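Local coordinates for protein glutathione S-transferase (Bombyx mori, PDB 5ZFG) that probably catalyses the conjugation of glutathione to electrophilic compounds and metabolises the insecticide diazinon, at residues Asn49-Ile54 and Tyr63-Asn68; Tyr6-Ser9 and Pro13-Ser16; Leu57-Phe62 and Asp76-Gly81; Ser104-Asn109 and Phe161-Ser166. One frame throughout, in Å; residues are numbered along the deposited sequence. Where two conformers were deposited one is given.

Contact 1: residues Asn49-Ile54 and Tyr63-Asn68; sequences NPQKEI and YLSESN. With ACT (acetate ion), chain H.
Asn49 and Ser65 mark the closest approach of the backbones, CA to CA 6.1 Å, where a type I turn from Asn49 to Lys52 faces the junction of strand 62-65 and helix 67-78. The Asn49 amide lies against Ser65, its CG 3.4 Å from Ser65 CB. Its OD1 closes an Asx turn by accepting Gln51 N, which sits well above the carbonyl plane, while ND2 donates to Glu53 O at 2.8 Å. Ser65 OG stands 3.2 Å from Asn49 OD1 and 3.1 Å from Gln51 OE1; its single proton could serve either, weakly, and the choice is not settled. Glu66 occupies the N-cap position with a positive phi (66°), and Ser67 follows; in many glutathione transferases this Glu-Ser pair holds the gamma-glutamyl end of glutathione. Consistent with such an anion site, an acetate, probably from the crystallisation liquor, accepts Ser67 N at OXT (2.9 Å) and is hydrogen-bonded through O to Ser67 OG (2.7 Å). Glu66 bends at chi2 (-78°), turning its carboxylate to Gln51, whose NE2 donates within the amide plane to the anti side of Glu66 OE2 at 3.0 Å. Tyr142 and His97 of the second subunit bond Gln51 OE1, and its Ser104 bonds Glu66 OE2.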
loop_
_atom_site.group_PDB
_atom_site.type_symbol
_atom_site.label_atom_id
_atom_site.label_comp_id
_atom_site.label_asym_id
_atom_site.label_seq_id
_atom_site.Cartn_x
_atom_site.Cartn_y
_atom_site.Cartn_z
ATOM N N ASN B 49 -0.949 5.858 -16.871
ATOM C CA ASN B 49 -0.913 4.778 -15.890
ATOM C C ASN B 49 -0.730 3.449 -16.609
ATOM O O ASN B 49 -1.714 2.823 -17.034
ATOM C CB ASN B 49 -2.177 4.739 -15.037
ATOM C CG ASN B 49 -2.074 3.690 -13.957
ATOM O OD1 ASN B 49 -0.983 3.177 -13.722
ATOM N ND2 ASN B 49 -3.178 3.378 -13.288
ATOM N N PRO B 50 0.506 2.963 -16.731
ATOM C CA PRO B 50 0.725 1.659 -17.383
ATOM C C PRO B 50 0.023 0.502 -16.688
ATOM O O PRO B 50 -0.122 -0.570 -17.290
ATOM C CB PRO B 50 2.252 1.497 -17.343
ATOM C CG PRO B 50 2.699 2.360 -16.220
ATOM C CD PRO B 50 1.756 3.549 -16.218
ATOM N N GLN B 51 -0.447 0.688 -15.449
ATOM C CA GLN B 51 -1.213 -0.343 -14.759
ATOM C C GLN B 51 -2.669 -0.422 -15.218
ATOM O O GLN B 51 -3.354 -1.386 -14.861
ATOM C CB GLN B 51 -1.147 -0.107 -13.237
ATOM C CG GLN B 51 0.263 -0.162 -12.649
ATOM C CD GLN B 51 0.349 0.463 -11.246
ATOM O OE1 GLN B 51 1.017 1.476 -11.056
ATOM N NE2 GLN B 51 -0.353 -0.132 -10.274
ATOM N N LYS B 52 -3.159 0.572 -15.979
ATOM C CA LYS B 52 -4.507 0.532 -16.558
ATOM C C LYS B 52 -5.591 0.518 -15.488
ATOM O O LYS B 52 -6.634 -0.125 -15.652
ATOM C CB LYS B 52 -4.693 -0.682 -17.473
ATOM C CG LYS B 52 -3.594 -0.916 -18.480
ATOM C CD LYS B 52 -4.063 -1.995 -19.479
ATOM C CE LYS B 52 -3.266 -1.973 -20.765
ATOM N NZ LYS B 52 -3.373 -0.674 -21.482
ATOM N N GLU B 53 -5.359 1.212 -14.382
ATOM C CA GLU B 53 -6.332 1.258 -13.312
ATOM C C GLU B 53 -6.704 2.708 -13.049
ATOM O O GLU B 53 -6.005 3.634 -13.459
ATOM C CB GLU B 53 -5.798 0.592 -12.037
ATOM C CG GLU B 53 -5.475 -0.895 -12.240
ATOM C CD GLU B 53 -4.585 -1.468 -11.143
ATOM O OE1 GLU B 53 -3.951 -0.686 -10.392
ATOM O OE2 GLU B 53 -4.514 -2.713 -11.038
ATOM N N ILE B 54 -7.810 2.875 -12.336
ATOM C CA ILE B 54 -8.367 4.190 -12.011
ATOM C C ILE B 54 -8.322 4.342 -10.494
ATOM O O ILE B 54 -8.746 3.414 -9.791
ATOM C CB ILE B 54 -9.807 4.284 -12.544
ATOM C CG1 ILE B 54 -9.887 3.770 -13.990
ATOM C CG2 ILE B 54 -10.385 5.670 -12.398
ATOM C CD1 ILE B 54 -11.293 3.427 -14.429
ATOM N N TYR B 63 2.571 12.228 -13.875
ATOM C CA TYR B 63 1.515 11.216 -13.823
ATOM C C TYR B 63 1.740 10.303 -12.625
ATOM O O TYR B 63 2.768 9.627 -12.539
ATOM C CB TYR B 63 1.480 10.380 -15.102
ATOM C CG TYR B 63 1.321 11.195 -16.374
ATOM C CD1 TYR B 63 0.469 12.293 -16.415
ATOM C CD2 TYR B 63 2.034 10.871 -17.522
ATOM C CE1 TYR B 63 0.319 13.045 -17.576
ATOM C CE2 TYR B 63 1.890 11.616 -18.689
ATOM C CZ TYR B 63 1.031 12.702 -18.704
ATOM O OH TYR B 63 0.875 13.451 -19.857
ATOM N N LEU B 64 0.765 10.251 -11.724
ATOM C CA LEU B 64 0.901 9.458 -10.507
ATOM C C LEU B 64 -0.351 8.612 -10.331
ATOM O O LEU B 64 -1.442 9.157 -10.152
ATOM C CB LEU B 64 1.125 10.377 -9.301
ATOM C CG LEU B 64 1.233 9.696 -7.936
ATOM C CD1 LEU B 64 2.490 8.836 -7.903
ATOM C CD2 LEU B 64 1.237 10.734 -6.814
ATOM N N SER B 65 -0.196 7.287 -10.376
ATOM C CA SER B 65 -1.274 6.363 -10.045
ATOM C C SER B 65 -1.087 5.857 -8.612
ATOM O O SER B 65 -0.210 6.339 -7.883
ATOM C CB SER B 65 -1.326 5.207 -11.049
ATOM O OG SER B 65 -0.236 4.309 -10.874
ATOM N N GLU B 66 -1.914 4.864 -8.222
ATOM C CA GLU B 66 -2.067 4.332 -6.866
ATOM C C GLU B 66 -2.672 5.372 -5.923
ATOM O O GLU B 66 -1.985 6.310 -5.493
ATOM C CB GLU B 66 -0.729 3.809 -6.315
ATOM C CG GLU B 66 -0.222 2.588 -7.077
ATOM C CD GLU B 66 -0.925 1.295 -6.697
ATOM O OE1 GLU B 66 -1.735 1.277 -5.747
ATOM O OE2 GLU B 66 -0.657 0.257 -7.355
ATOM N N SER B 67 -3.951 5.183 -5.572
ATOM C CA SER B 67 -4.686 6.208 -4.821
ATOM C C SER B 67 -4.027 6.539 -3.473
ATOM O O SER B 67 -4.029 7.707 -3.054
ATOM C CB SER B 67 -6.150 5.781 -4.629
ATOM O OG SER B 67 -6.297 4.604 -3.855
ATOM N N ASN B 68 -3.435 5.541 -2.785
ATOM C CA ASN B 68 -2.739 5.835 -1.529
ATOM C C ASN B 68 -1.571 6.789 -1.756
ATOM O O ASN B 68 -1.384 7.751 -1.005
ATOM C CB ASN B 68 -2.235 4.554 -0.876
ATOM C CG ASN B 68 -3.331 3.765 -0.225
ATOM O OD1 ASN B 68 -4.488 4.179 -0.211
ATOM N ND2 ASN B 68 -2.982 2.593 0.296
HETATM C C ACT H . -5.948 2.161 -6.284
HETATM O O ACT H . -5.849 2.170 -5.035
HETATM O OXT ACT H . -5.578 3.193 -6.891
HETATM C CH3 ACT H . -6.491 0.972 -7.026
#

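Contact 2: residues Tyr6-Ser9 and Pro13-Ser16; sequences YAVS and PSLS
Ala7, the last residue of strand 3-7, and Val8 just after it meet Ser14 near the start of helix 12-23 within the first beta-alpha-beta unit of the thioredoxin-like N-terminal domain. The backbones come together at Ala7 and Ser14, whose CA atoms are 5.2 Å apart. Ser14 carries the contact, with CB directed at the strand end. Its first torsion (-70°) sets OG opposite its own carbonyl carbon and brings the oxygen to Val8 N, which donates to it over 3.1 Å in a nearly straight bond, the N-H...O angle being 163°. The same OG rests 3.4 Å from Ala7 CB, while Ser14 CB lies 3.5 Å from Val8 O, so the small side chain fills the angle between the Ala7 methyl and the departing backbone.

A second touch lies farther along the loop: Leu15 CD2 reaches the carbonyl oxygen of Ser9 at 3.8 Å. Leu15 also packs on Asn165 and Met168 of helix 160-172 and on Ile200 and Ala204 of helix 195-208. Ser9 OG, for its part, bonds Glu207. Ile54 and Pro55 also touch Ser14.

Chemically the contact has one polar link in largely apolar surroundings: the buried hydroxyl oxygen of Ser14 satisfies the Val8 amide just where the chain leaves the sheet, which fixes the strand end to the first turn of the helix.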
loop_
_atom_site.group_PDB
_atom_site.type_symbol
_atom_site.label_atom_id
_atom_site.label_comp_id
_atom_site.label_asym_id
_atom_site.label_seq_id
_atom_site.Cartn_x
_atom_site.Cartn_y
_atom_site.Cartn_z
ATOM N N TYR B 6 -8.155 11.653 -13.228
ATOM C CA TYR B 6 -8.925 10.671 -13.982
ATOM C C TYR B 6 -9.524 9.666 -13.004
ATOM O O TYR B 6 -8.786 8.951 -12.319
ATOM C CB TYR B 6 -8.036 9.989 -15.021
ATOM C CG TYR B 6 -7.535 10.976 -16.059
ATOM C CD1 TYR B 6 -8.171 11.094 -17.287
ATOM C CD2 TYR B 6 -6.460 11.823 -15.793
ATOM C CE1 TYR B 6 -7.735 12.005 -18.233
ATOM C CE2 TYR B 6 -6.011 12.746 -16.739
ATOM C CZ TYR B 6 -6.655 12.826 -17.959
ATOM O OH TYR B 6 -6.231 13.744 -18.910
ATOM N N ALA B 7 -10.854 9.632 -12.920
ATOM C CA ALA B 7 -11.552 8.932 -11.845
ATOM C C ALA B 7 -12.795 8.249 -12.404
ATOM O O ALA B 7 -13.209 8.518 -13.533
ATOM C CB ALA B 7 -11.947 9.910 -10.725
ATOM N N VAL B 8 -13.407 7.368 -11.597
ATOM C CA VAL B 8 -14.678 6.742 -11.941
ATOM C C VAL B 8 -15.673 7.007 -10.814
ATOM O O VAL B 8 -15.312 6.996 -9.631
ATOM C CB VAL B 8 -14.505 5.228 -12.231
ATOM C CG1 VAL B 8 -14.217 4.416 -10.959
ATOM C CG2 VAL B 8 -15.718 4.685 -12.969
ATOM N N SER B 9 -16.932 7.238 -11.196
ATOM C CA SER B 9 -17.956 7.765 -10.296
ATOM C C SER B 9 -18.341 6.826 -9.164
ATOM O O SER B 9 -18.882 7.294 -8.155
ATOM C CB SER B 9 -19.209 8.102 -11.105
ATOM O OG SER B 9 -19.747 6.913 -11.670
ATOM N N PRO B 13 -11.477 4.106 -4.534
ATOM C CA PRO B 13 -10.171 4.800 -4.580
ATOM C C PRO B 13 -10.259 6.190 -5.198
ATOM O O PRO B 13 -9.589 7.136 -4.740
ATOM C CB PRO B 13 -9.298 3.853 -5.422
ATOM C CG PRO B 13 -9.941 2.526 -5.293
ATOM C CD PRO B 13 -11.420 2.839 -5.297
ATOM N N SER B 14 -11.091 6.328 -6.231
ATOM C CA SER B 14 -11.346 7.636 -6.832
ATOM C C SER B 14 -12.013 8.579 -5.830
ATOM O O SER B 14 -11.632 9.756 -5.725
ATOM C CB SER B 14 -12.235 7.481 -8.074
ATOM O OG SER B 14 -11.587 6.865 -9.187
ATOM N N LEU B 15 -13.041 8.087 -5.114
ATOM C CA LEU B 15 -13.754 8.928 -4.157
ATOM C C LEU B 15 -12.813 9.444 -3.088
ATOM O O LEU B 15 -12.902 10.605 -2.681
ATOM C CB LEU B 15 -14.908 8.167 -3.504
ATOM C CG LEU B 15 -15.877 7.448 -4.463
ATOM C CD1 LEU B 15 -16.748 6.463 -3.691
ATOM C CD2 LEU B 15 -16.752 8.454 -5.186
ATOM N N SER B 16 -11.892 8.592 -2.631
ATOM C CA SER B 16 -10.993 8.992 -1.553
ATOM C C SER B 16 -10.095 10.141 -1.991
ATOM O O SER B 16 -9.846 11.076 -1.217
ATOM C CB SER B 16 -10.146 7.796 -1.109
ATOM O OG SER B 16 -10.953 6.755 -0.613
#

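Contact 3: residues Leu57-Phe62 and Asp76-Gly81; sequences LDDEGF and DKYRPG
Asp59 and Tyr78 reach for each other from opposite directions, and the contact closes where their polar ends meet. Tyr78 OH donates to Asp59 OD2 at 2.7 Å, using the lone pair on the syn side, which leaves OD1 3.3 Å from the same hydroxyl. OD2 lies at the ring edge, near the ring plane, although the carboxylate is turned 48° from it. With CG of Asp59 trans to the backbone N (chi1 -166°), the carboxylate extends toward the helix end. Tyr73 OH also bonds OD2, so two tyrosine hydroxyls grip one oxygen of this buried acid, which would probably favour its charged form.

Apart from this point the two segments are loosely related. Their nearest CA atoms, in Asp59 and Lys77, are 10.6 Å apart, and only 77 Å² is buried. The exposed Glu60 and Gly61 form the corners of a type I' turn, held by the pair of backbone bonds between Asp59 and Phe62 and by Asp58 OD1, which accepts Gly61 N at 2.8 Å.

The contact thus ties the hairpin of strands 56-59 and 62-65 to the C-terminal end of helix 67-78. Leu57 packs on Ile70, Tyr73 and Ile74 of that helix, and Asp59 touches Leu3 of the adjacent strand 3-7.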
loop_
_atom_site.group_PDB
_atom_site.type_symbol
_atom_site.label_atom_id
_atom_site.label_comp_id
_atom_site.label_asym_id
_atom_site.label_seq_id
_atom_site.Cartn_x
_atom_site.Cartn_y
_atom_site.Cartn_z
ATOM N N LEU B 57 -3.559 10.651 -11.439
ATOM C CA LEU B 57 -3.418 12.102 -11.335
ATOM C C LEU B 57 -2.433 12.604 -12.373
ATOM O O LEU B 57 -1.387 11.992 -12.598
ATOM C CB LEU B 57 -2.932 12.481 -9.932
ATOM C CG LEU B 57 -2.892 13.959 -9.545
ATOM C CD1 LEU B 57 -4.282 14.468 -9.192
ATOM C CD2 LEU B 57 -1.920 14.163 -8.375
ATOM N N ASP B 58 -2.767 13.728 -13.008
ATOM C CA ASP B 58 -1.845 14.444 -13.882
ATOM C C ASP B 58 -1.604 15.822 -13.271
ATOM O O ASP B 58 -2.489 16.686 -13.301
ATOM C CB ASP B 58 -2.407 14.544 -15.300
ATOM C CG ASP B 58 -1.562 15.440 -16.213
ATOM O OD1 ASP B 58 -0.488 15.926 -15.790
ATOM O OD2 ASP B 58 -1.988 15.653 -17.367
ATOM N N ASP B 59 -0.415 16.016 -12.707
ATOM C CA ASP B 59 -0.018 17.286 -12.091
ATOM C C ASP B 59 1.021 17.912 -13.014
ATOM O O ASP B 59 2.216 17.628 -12.913
ATOM C CB ASP B 59 0.531 17.100 -10.670
ATOM C CG ASP B 59 0.633 18.421 -9.910
ATOM O OD1 ASP B 59 0.279 19.477 -10.498
ATOM O OD2 ASP B 59 1.054 18.419 -8.732
ATOM N N GLU B 60 0.550 18.746 -13.942
ATOM C CA GLU B 60 1.442 19.472 -14.847
ATOM C C GLU B 60 2.385 18.515 -15.574
ATOM O O GLU B 60 3.557 18.811 -15.798
ATOM C CB GLU B 60 2.218 20.546 -14.073
ATOM C CG GLU B 60 2.900 21.609 -14.914
ATOM C CD GLU B 60 3.448 22.753 -14.075
ATOM O OE1 GLU B 60 3.782 23.809 -14.656
ATOM O OE2 GLU B 60 3.549 22.597 -12.838
ATOM N N GLY B 61 1.875 17.333 -15.935
ATOM C CA GLY B 61 2.662 16.344 -16.641
ATOM C C GLY B 61 3.320 15.300 -15.758
ATOM O O GLY B 61 3.924 14.354 -16.280
ATOM N N PHE B 62 3.230 15.445 -14.444
ATOM C CA PHE B 62 3.628 14.391 -13.518
ATOM C C PHE B 62 2.440 13.451 -13.361
ATOM O O PHE B 62 1.416 13.840 -12.791
ATOM C CB PHE B 62 4.039 14.987 -12.177
ATOM C CG PHE B 62 4.367 13.959 -11.126
ATOM C CD1 PHE B 62 5.261 12.938 -11.396
ATOM C CD2 PHE B 62 3.804 14.035 -9.862
ATOM C CE1 PHE B 62 5.572 11.996 -10.423
ATOM C CE2 PHE B 62 4.121 13.102 -8.885
ATOM C CZ PHE B 62 5.009 12.091 -9.170
ATOM N N ASP B 76 1.735 16.090 0.880
ATOM C CA ASP B 76 3.157 16.458 0.921
ATOM C C ASP B 76 3.452 17.680 0.060
ATOM O O ASP B 76 4.262 18.533 0.437
ATOM C CB ASP B 76 4.039 15.299 0.438
ATOM C CG ASP B 76 4.052 14.108 1.393
ATOM O OD1 ASP B 76 3.664 14.262 2.569
ATOM O OD2 ASP B 76 4.474 13.013 0.944
ATOM N N LYS B 77 2.832 17.768 -1.113
ATOM C CA LYS B 77 3.158 18.835 -2.053
ATOM C C LYS B 77 2.415 20.126 -1.724
ATOM O O LYS B 77 3.012 21.206 -1.702
ATOM C CB LYS B 77 2.845 18.378 -3.481
ATOM C CG LYS B 77 2.984 19.470 -4.527
ATOM C CD LYS B 77 4.438 19.767 -4.824
ATOM C CE LYS B 77 4.567 20.598 -6.093
ATOM N NZ LYS B 77 5.814 21.411 -6.088
ATOM N N TYR B 78 1.110 20.038 -1.464
ATOM C CA TYR B 78 0.319 21.263 -1.349
ATOM C C TYR B 78 -0.069 21.665 0.064
ATOM O O TYR B 78 -0.365 22.845 0.286
ATOM C CB TYR B 78 -0.939 21.149 -2.212
ATOM C CG TYR B 78 -0.534 21.069 -3.642
ATOM C CD1 TYR B 78 0.133 22.140 -4.247
ATOM C CD2 TYR B 78 -0.745 19.919 -4.380
ATOM C CE1 TYR B 78 0.550 22.064 -5.549
ATOM C CE2 TYR B 78 -0.339 19.838 -5.684
ATOM C CZ TYR B 78 0.305 20.913 -6.267
ATOM O OH TYR B 78 0.725 20.831 -7.568
ATOM N N ARG B 79 -0.085 20.759 1.034
ATOM C CA ARG B 79 -0.421 21.133 2.410
ATOM C C ARG B 79 0.468 20.392 3.402
ATOM O O ARG B 79 -0.023 19.667 4.269
ATOM C CB ARG B 79 -1.898 20.867 2.705
ATOM C CG ARG B 79 -2.899 21.659 1.861
ATOM C CD ARG B 79 -3.044 23.104 2.331
ATOM N NE ARG B 79 -3.505 23.192 3.712
ATOM C CZ ARG B 79 -4.774 23.349 4.079
ATOM N NH1 ARG B 79 -5.071 23.418 5.371
ATOM N NH2 ARG B 79 -5.745 23.438 3.166
ATOM N N PRO B 80 1.795 20.581 3.322
ATOM C CA PRO B 80 2.693 19.768 4.168
ATOM C C PRO B 80 2.481 19.963 5.654
ATOM O O PRO B 80 2.726 19.033 6.430
ATOM C CB PRO B 80 4.099 20.220 3.741
ATOM C CG PRO B 80 3.896 21.539 3.079
ATOM C CD PRO B 80 2.551 21.458 2.414
ATOM N N GLY B 81 2.015 21.126 6.080
ATOM C CA GLY B 81 1.734 21.303 7.486
ATOM C C GLY B 81 0.358 20.879 7.942
ATOM O O GLY B 81 0.025 21.112 9.106
#

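Contact 4: residues Ser104-Asn109 and Phe161-Ser166; sequences SSYYAN and FPLINS
Tyr106 and Tyr107 both extend CG trans to the backbone N (chi1 -168° and -174°), which sends their rings to two different flanks of Ser166, whose own OG is swung opposite its carbonyl carbon. The serine enters between the two tyrosines. Its CB meets the edge of the Tyr106 ring, 3.6 Å from CD2, while its OG lies 3.2 Å from Tyr107 CB and 3.3 Å from Tyr107 CD1. Leu163, one turn earlier, crosses Tyr106 at about a right angle and puts CD2 3.6 Å from Tyr106 CD2, approaching the ring obliquely. The small serine allows close backbones here: Tyr107 CA and Ser166 CA are 5.4 Å apart. Segments 104-109 and 161-166, of helices 89-114 and 160-172, run nearly parallel, with axes 9.7 Å apart at an angle of 24°, and the former contains a wider pi-type turn at 104-106.

Although the touching surfaces are mainly carbon, two polar ends have partners: Ser166 OG bonds Asn102 of helix 89-114, a second link between the same helices, and Tyr106 OH bonds Thr167.

The pair belongs to the helical C-terminal domain of the glutathione transferase fold. Tyr106 also packs on Ser135, Leu136 and Leu139 of helix 126-146, Leu163 reaches Trp186 of helix 181-193, and Tyr107 leans on Pro12 and Pro13 of helix 12-23 in the N-terminal domain.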
loop_
_atom_site.group_PDB
_atom_site.type_symbol
_atom_site.label_atom_id
_atom_site.label_comp_id
_atom_site.label_asym_id
_atom_site.label_seq_id
_atom_site.Cartn_x
_atom_site.Cartn_y
_atom_site.Cartn_z
ATOM N N SER B 104 -4.406 -3.622 1.523
ATOM C CA SER B 104 -3.989 -5.021 1.588
ATOM C C SER B 104 -5.092 -5.955 2.061
ATOM O O SER B 104 -5.077 -7.141 1.703
ATOM C CB SER B 104 -2.800 -5.181 2.530
ATOM O OG SER B 104 -3.198 -5.089 3.895
ATOM N N SER B 105 -6.037 -5.468 2.869
ATOM C CA SER B 105 -6.926 -6.358 3.609
ATOM C C SER B 105 -8.375 -5.874 3.659
ATOM O O SER B 105 -9.300 -6.581 3.246
ATOM C CB SER B 105 -6.397 -6.534 5.040
ATOM O OG SER B 105 -5.009 -6.844 5.038
ATOM N N TYR B 106 -8.582 -4.673 4.210
ATOM C CA TYR B 106 -9.938 -4.222 4.520
ATOM C C TYR B 106 -10.766 -4.067 3.252
ATOM O O TYR B 106 -11.830 -4.682 3.113
ATOM C CB TYR B 106 -9.894 -2.904 5.303
ATOM C CG TYR B 106 -11.205 -2.458 5.952
ATOM C CD1 TYR B 106 -11.645 -3.016 7.154
ATOM C CD2 TYR B 106 -11.979 -1.445 5.382
ATOM C CE1 TYR B 106 -12.827 -2.578 7.768
ATOM C CE2 TYR B 106 -13.156 -1.004 5.987
ATOM C CZ TYR B 106 -13.579 -1.576 7.174
ATOM O OH TYR B 106 -14.755 -1.127 7.755
ATOM N N TYR B 107 -10.300 -3.233 2.320
ATOM C CA TYR B 107 -11.003 -3.087 1.044
ATOM C C TYR B 107 -10.970 -4.387 0.240
ATOM O O TYR B 107 -11.957 -4.745 -0.416
ATOM C CB TYR B 107 -10.390 -1.923 0.257
ATOM C CG TYR B 107 -11.099 -1.572 -1.023
ATOM C CD1 TYR B 107 -12.483 -1.484 -1.069
ATOM C CD2 TYR B 107 -10.378 -1.318 -2.188
ATOM C CE1 TYR B 107 -13.140 -1.158 -2.261
ATOM C CE2 TYR B 107 -11.017 -0.969 -3.373
ATOM C CZ TYR B 107 -12.400 -0.900 -3.405
ATOM O OH TYR B 107 -13.038 -0.556 -4.581
ATOM N N ALA B 108 -9.855 -5.119 0.298
ATOM C CA ALA B 108 -9.727 -6.360 -0.460
ATOM C C ALA B 108 -10.801 -7.363 -0.061
ATOM O O ALA B 108 -11.458 -7.956 -0.925
ATOM C CB ALA B 108 -8.336 -6.954 -0.250
ATOM N N ASN B 109 -11.007 -7.544 1.249
ATOM C CA ASN B 109 -11.987 -8.511 1.747
ATOM C C ASN B 109 -13.409 -7.989 1.604
ATOM O O ASN B 109 -14.306 -8.732 1.195
ATOM C CB ASN B 109 -11.725 -8.842 3.221
ATOM C CG ASN B 109 -10.569 -9.782 3.418
ATOM O OD1 ASN B 109 -10.083 -10.383 2.471
ATOM N ND2 ASN B 109 -10.118 -9.913 4.662
ATOM N N PHE B 161 -10.380 8.368 4.622
ATOM C CA PHE B 161 -11.169 8.308 3.391
ATOM C C PHE B 161 -11.222 6.914 2.787
ATOM O O PHE B 161 -12.332 6.450 2.478
ATOM C CB PHE B 161 -10.673 9.328 2.354
ATOM C CG PHE B 161 -10.657 10.739 2.850
ATOM C CD1 PHE B 161 -11.785 11.302 3.440
ATOM C CD2 PHE B 161 -9.499 11.503 2.740
ATOM C CE1 PHE B 161 -11.750 12.610 3.927
ATOM C CE2 PHE B 161 -9.457 12.816 3.206
ATOM C CZ PHE B 161 -10.590 13.366 3.805
ATOM N N PRO B 162 -10.106 6.190 2.594
ATOM C CA PRO B 162 -10.241 4.846 2.016
ATOM C C PRO B 162 -11.063 3.926 2.898
ATOM O O PRO B 162 -11.873 3.148 2.371
ATOM C CB PRO B 162 -8.775 4.382 1.857
ATOM C CG PRO B 162 -7.989 5.685 1.769
ATOM C CD PRO B 162 -8.693 6.570 2.749
ATOM N N LEU B 163 -10.911 4.017 4.226
ATOM C CA LEU B 163 -11.698 3.139 5.088
ATOM C C LEU B 163 -13.173 3.530 5.072
ATOM O O LEU B 163 -14.049 2.658 5.091
ATOM C CB LEU B 163 -11.144 3.163 6.514
ATOM C CG LEU B 163 -9.689 2.652 6.650
ATOM C CD1 LEU B 163 -9.071 3.066 7.986
ATOM C CD2 LEU B 163 -9.676 1.134 6.483
ATOM N N ILE B 164 -13.461 4.835 5.011
ATOM C CA ILE B 164 -14.856 5.275 4.923
ATOM C C ILE B 164 -15.506 4.697 3.673
ATOM O O ILE B 164 -16.593 4.113 3.717
ATOM C CB ILE B 164 -14.948 6.812 4.928
ATOM C CG1 ILE B 164 -14.760 7.369 6.350
ATOM C CG2 ILE B 164 -16.295 7.237 4.300
ATOM C CD1 ILE B 164 -15.914 7.044 7.291
ATOM N N ASN B 165 -14.829 4.831 2.537
ATOM C CA ASN B 165 -15.408 4.389 1.279
ATOM C C ASN B 165 -15.457 2.867 1.149
ATOM O O ASN B 165 -16.342 2.341 0.465
ATOM C CB ASN B 165 -14.644 5.046 0.138
ATOM C CG ASN B 165 -14.919 6.531 0.079
ATOM O OD1 ASN B 165 -16.088 6.938 0.033
ATOM N ND2 ASN B 165 -13.875 7.349 0.102
ATOM N N SER B 166 -14.540 2.138 1.791
ATOM C CA SER B 166 -14.718 0.690 1.884
ATOM C C SER B 166 -15.981 0.358 2.684
ATOM O O SER B 166 -16.803 -0.468 2.268
ATOM C CB SER B 166 -13.483 0.048 2.521
ATOM O OG SER B 166 -12.326 0.229 1.707
#

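Contacts 1, 2 and 3 lie in the thioredoxin-like domain around one four-stranded sheet, and contact 4 lies in the helical domain. Contact 2 comes first along the chain, contacts 1 and 3 follow with alternating segments, and contact 4 is last. Contacts 1 and 2, with centres about 11 Å apart, touch through Ile54 and Ser67; contacts 1 and 3 share helix 67-78 and the hairpin of strands 56-59 and 62-65. Contacts 2 and 4, centres about 14 Å apart, join across the domain boundary through a probable hydrogen bond of Ser16 and Asn165. Contacts 1, 3 and 4 touch the second subunit; the N-terminal domain of one subunit meets helix 89-114 of the other, so contacts 1 and 4 face each other across the dimer.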